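Local coordinates for periplasmic beta-glucosidase (Pseudomonas aeruginosa, PDB 6R5T), which probably hydrolyses terminal, non-reducing beta-D-glucosyl residues to release beta-D-glucose, as a periplasmic enzyme of glycoside hydrolase family 3, at residues E35-M38 with A39-A43; L112-A116 with D117-M121. The protein carries 1 engineered substitution. One frame throughout, in Å; residues are numbered along the deposited sequence.

Contact 1: E35-M38 with A39-A43; sequences EALM and ADIRA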
# COMPACT_ATOMS: atom_id res chain seq x y z
N GLU A 35 -2.20 -43.19 -15.46
CA GLU A 35 -1.54 -44.28 -16.23
C GLU A 35 -0.42 -43.65 -17.08
O GLU A 35 0.64 -44.27 -17.18
CB GLU A 35 -2.48 -45.07 -17.14
CG GLU A 35 -3.72 -45.69 -16.50
CD GLU A 35 -3.69 -46.09 -15.03
OE1 GLU A 35 -2.74 -46.80 -14.62
OE2 GLU A 35 -4.64 -45.70 -14.29
N ALA A 36 -0.64 -42.48 -17.68
CA ALA A 36 0.37 -41.77 -18.49
C ALA A 36 1.55 -41.41 -17.59
O ALA A 36 2.71 -41.59 -17.99
CB ALA A 36 -0.21 -40.53 -19.15
N LEU A 37 1.28 -40.98 -16.37
CA LEU A 37 2.36 -40.63 -15.43
C LEU A 37 3.19 -41.87 -15.09
O LEU A 37 4.43 -41.82 -15.08
CB LEU A 37 1.72 -39.99 -14.21
CG LEU A 37 2.65 -39.16 -13.35
CD1 LEU A 37 1.87 -38.21 -12.44
CD2 LEU A 37 3.53 -40.08 -12.53
N MET A 38 2.53 -42.99 -14.81
CA MET A 38 3.23 -44.25 -14.49
C MET A 38 4.12 -44.65 -15.67
O MET A 38 5.26 -45.06 -15.43
CB MET A 38 2.22 -45.38 -14.25
CG MET A 38 1.10 -45.05 -13.32
SD MET A 38 1.38 -45.79 -11.74
CE MET A 38 2.73 -44.70 -11.31
N ALA A 39 3.67 -44.50 -16.90
CA ALA A 39 4.47 -44.86 -18.10
C ALA A 39 5.67 -43.93 -18.16
O ALA A 39 6.78 -44.37 -18.47
CB ALA A 39 3.65 -44.77 -19.36
N ASP A 40 5.48 -42.66 -17.82
CA ASP A 40 6.59 -41.69 -17.86
C ASP A 40 7.60 -42.04 -16.79
O ASP A 40 8.81 -41.88 -17.04
CB ASP A 40 6.11 -40.25 -17.74
CG ASP A 40 5.60 -39.65 -19.04
OD1 ASP A 40 5.61 -40.36 -20.08
OD2 ASP A 40 5.17 -38.48 -19.01
N ILE A 41 7.18 -42.46 -15.61
CA ILE A 41 8.14 -42.88 -14.55
C ILE A 41 8.96 -44.07 -15.07
O ILE A 41 10.19 -44.06 -14.90
CB ILE A 41 7.43 -43.22 -13.24
CG1 ILE A 41 6.70 -42.00 -12.66
CG2 ILE A 41 8.41 -43.86 -12.28
CD1 ILE A 41 5.70 -42.39 -11.59
N ARG A 42 8.31 -45.03 -15.72
CA ARG A 42 9.02 -46.25 -16.20
C ARG A 42 10.06 -45.83 -17.23
O ARG A 42 11.06 -46.52 -17.34
CB ARG A 42 8.03 -47.26 -16.79
CG ARG A 42 7.10 -47.92 -15.77
CD ARG A 42 6.32 -49.12 -16.37
NE ARG A 42 5.34 -48.73 -17.37
CZ ARG A 42 4.06 -48.42 -17.10
NH1 ARG A 42 3.61 -48.41 -15.86
NH2 ARG A 42 3.25 -48.07 -18.08
N ALA A 43 9.82 -44.74 -17.97
CA ALA A 43 10.68 -44.23 -19.05
C ALA A 43 11.80 -43.33 -18.51
O ALA A 43 12.58 -42.84 -19.31
CB ALA A 43 9.81 -43.49 -20.03
O HOH W 1 0.79 -47.06 -17.35
O HOH W 2 2.97 -41.35 -21.03
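Leu37 and Ile41, one helical turn apart, make the tight side of this contact: methyl CD2 of Leu37 lies 3.3 Å from methyl CD1 of Ile41, closer than carbon atoms normally pack. The two branches cross at a slant. With chi1 at -161° and chi2 at 161°, Leu37 reaches Ile41 with CD2. Met38 joins from the flank; its chain bends at chi2 and chi3, runs beside Ile41 and sets methyl CE 3.8 Å from Ile41 CD1. Beneath these groups runs the alpha-helical ladder, with Ile41 N donating to Leu37 O at 2.9 Å and Arg42 N to Met38 O at 3.1 Å.

The other side is looser and wetter. Arg42 folds back along the helix through a bend at chi3 (-68°), so that Met38 O lies over one face of the guanidinium, offset toward its rim, while NH1 reaches Gln64. One water, in the guanidinium plane, accepts from Arg42 NH2 at 2.8 Å and donates to Glu35 O, giving that carbonyl a second donor beside Ala39 N. Another water donates both to Ala36 O and, at 3.0 Å, to Asp40 OD1, whereas OD2 of Asp40 forms a salt bridge with Arg24.

Helix 34-42 is the crossover of a beta-alpha-beta unit in the TIM-barrel-like domain, linking strands 24-26 and 48-50. Met38 and Ile41 pack on Met61 and Gln64 of the next helix, 55-65, while Leu37 leans on Val28 in the loop following strand 24-26.

Contact 2: L112-A116 with D117-M121; sequences LEASA and DGLDM
Leu119 turns its CG anti to its own carbonyl carbon (chi1 -69°), and Gly118 takes a positive phi of 101°; together they bring the leucine side chain back against Ala114 as helix 100-116 closes in a Schellman motif. Leu119 N donates to Ala114 O at 3.0 Å, and Gly118 N to Ser115 O at 2.9 Å. Ala114 O also accepts from Asp117 N, and the two donors approach from opposite faces of its carbonyl plane. Methyl CD1 of Leu119 rests 3.9 Å from Ala114 CB, an apolar contact across the turn.

Asp117 is buried at the corner: OD1 forms a salt bridge with Arg349 and OD2 one with Arg85, and OD2 also takes a hydrogen bond from His84 NE2. The two arginines would probably favour its ionised form. Glu113, one turn earlier, is gripped by Thr86, His351 and the backbone N of Arg85. The chain then enters barrel strand 121-122, where Met121 bonds through its backbone to Tyr78 of the adjacent strand. At the turn itself, Leu119 O has no conventional donor; Ser115 CA lies 3.4 Å from it in a CA-H...O contact.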
# COMPACT_ATOMS: atom_id res chain seq x y z
N LEU A 112 6.81 -36.43 11.22
CA LEU A 112 6.60 -37.84 11.67
C LEU A 112 5.42 -38.41 10.90
O LEU A 112 5.51 -39.51 10.28
CB LEU A 112 6.32 -37.84 13.18
CG LEU A 112 6.14 -39.21 13.84
CD1 LEU A 112 6.36 -39.09 15.35
CD2 LEU A 112 4.76 -39.76 13.54
N GLU A 113 4.28 -37.71 10.88
CA GLU A 113 3.07 -38.22 10.21
C GLU A 113 3.22 -38.26 8.68
O GLU A 113 2.73 -39.19 8.04
CB GLU A 113 1.83 -37.41 10.58
CG GLU A 113 1.41 -37.55 12.03
CD GLU A 113 0.11 -36.88 12.30
OE1 GLU A 113 -0.37 -36.07 11.40
OE2 GLU A 113 -0.48 -37.13 13.38
N ALA A 114 3.88 -37.28 8.07
CA ALA A 114 3.99 -37.23 6.61
C ALA A 114 4.95 -38.35 6.13
O ALA A 114 4.59 -39.07 5.18
CB ALA A 114 4.44 -35.84 6.18
N SER A 115 6.08 -38.48 6.81
CA SER A 115 7.09 -39.53 6.49
C SER A 115 6.47 -40.90 6.80
O SER A 115 6.73 -41.87 6.02
CB SER A 115 8.39 -39.27 7.22
OG SER A 115 8.22 -39.34 8.65
N ALA A 116 5.59 -40.99 7.79
CA ALA A 116 4.89 -42.27 8.11
C ALA A 116 4.01 -42.69 6.95
O ALA A 116 3.74 -43.91 6.80
CB ALA A 116 4.06 -42.15 9.39
N ASP A 117 3.57 -41.75 6.12
CA ASP A 117 2.75 -42.04 4.92
C ASP A 117 3.62 -42.13 3.66
O ASP A 117 3.03 -42.35 2.60
CB ASP A 117 1.64 -41.00 4.74
CG ASP A 117 0.55 -41.10 5.80
OD1 ASP A 117 0.40 -42.21 6.43
OD2 ASP A 117 -0.21 -40.12 5.97
N GLY A 118 4.95 -41.97 3.79
CA GLY A 118 5.85 -42.14 2.64
C GLY A 118 6.32 -40.85 2.01
O GLY A 118 7.13 -40.89 1.07
N LEU A 119 5.87 -39.70 2.52
CA LEU A 119 6.39 -38.42 1.97
C LEU A 119 7.82 -38.12 2.39
O LEU A 119 8.22 -38.36 3.53
CB LEU A 119 5.45 -37.30 2.43
CG LEU A 119 4.09 -37.37 1.76
CD1 LEU A 119 3.06 -36.58 2.59
CD2 LEU A 119 4.13 -36.91 0.30
N ASP A 120 8.59 -37.49 1.49
CA ASP A 120 9.99 -37.12 1.71
C ASP A 120 10.16 -35.61 1.92
O ASP A 120 11.24 -35.21 2.34
CB ASP A 120 10.84 -37.44 0.48
CG ASP A 120 10.74 -38.87 -0.01
OD1 ASP A 120 11.09 -39.77 0.80
OD2 ASP A 120 10.20 -39.08 -1.12
N MET A 121 9.18 -34.80 1.52
CA MET A 121 9.39 -33.34 1.42
C MET A 121 8.07 -32.61 1.68
O MET A 121 7.01 -33.04 1.23
CB MET A 121 9.93 -32.96 0.06
CG MET A 121 10.05 -31.44 -0.12
SD MET A 121 10.54 -30.96 -1.80
CE MET A 121 12.24 -31.47 -1.79

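Overall arrangement
Both contacts belong to the N-terminal TIM-barrel-like domain and come in series along the chain, contact 1 closing well before contact 2 opens. Their centres are about 23 Å apart and their nearest atoms about 12 Å, so they do not touch. Contact 1 lies within a helix on the outside of the barrel, its centre about 35 Å from the centre of the chain; contact 2 is a helix end leading into a barrel strand, its centre about 20 Å from that of the chain. Neither forms part of the glycan pocket. Leu119 in contact 2 has its side chain about 11 Å from a bound beta-D-glucopyranose, and Leu37 in contact 1 about 13 Å from a bound beta-D-galactopyranose. Pocket residues Asp79 and Phe123 lie just beyond strands 75-78 and 121-122.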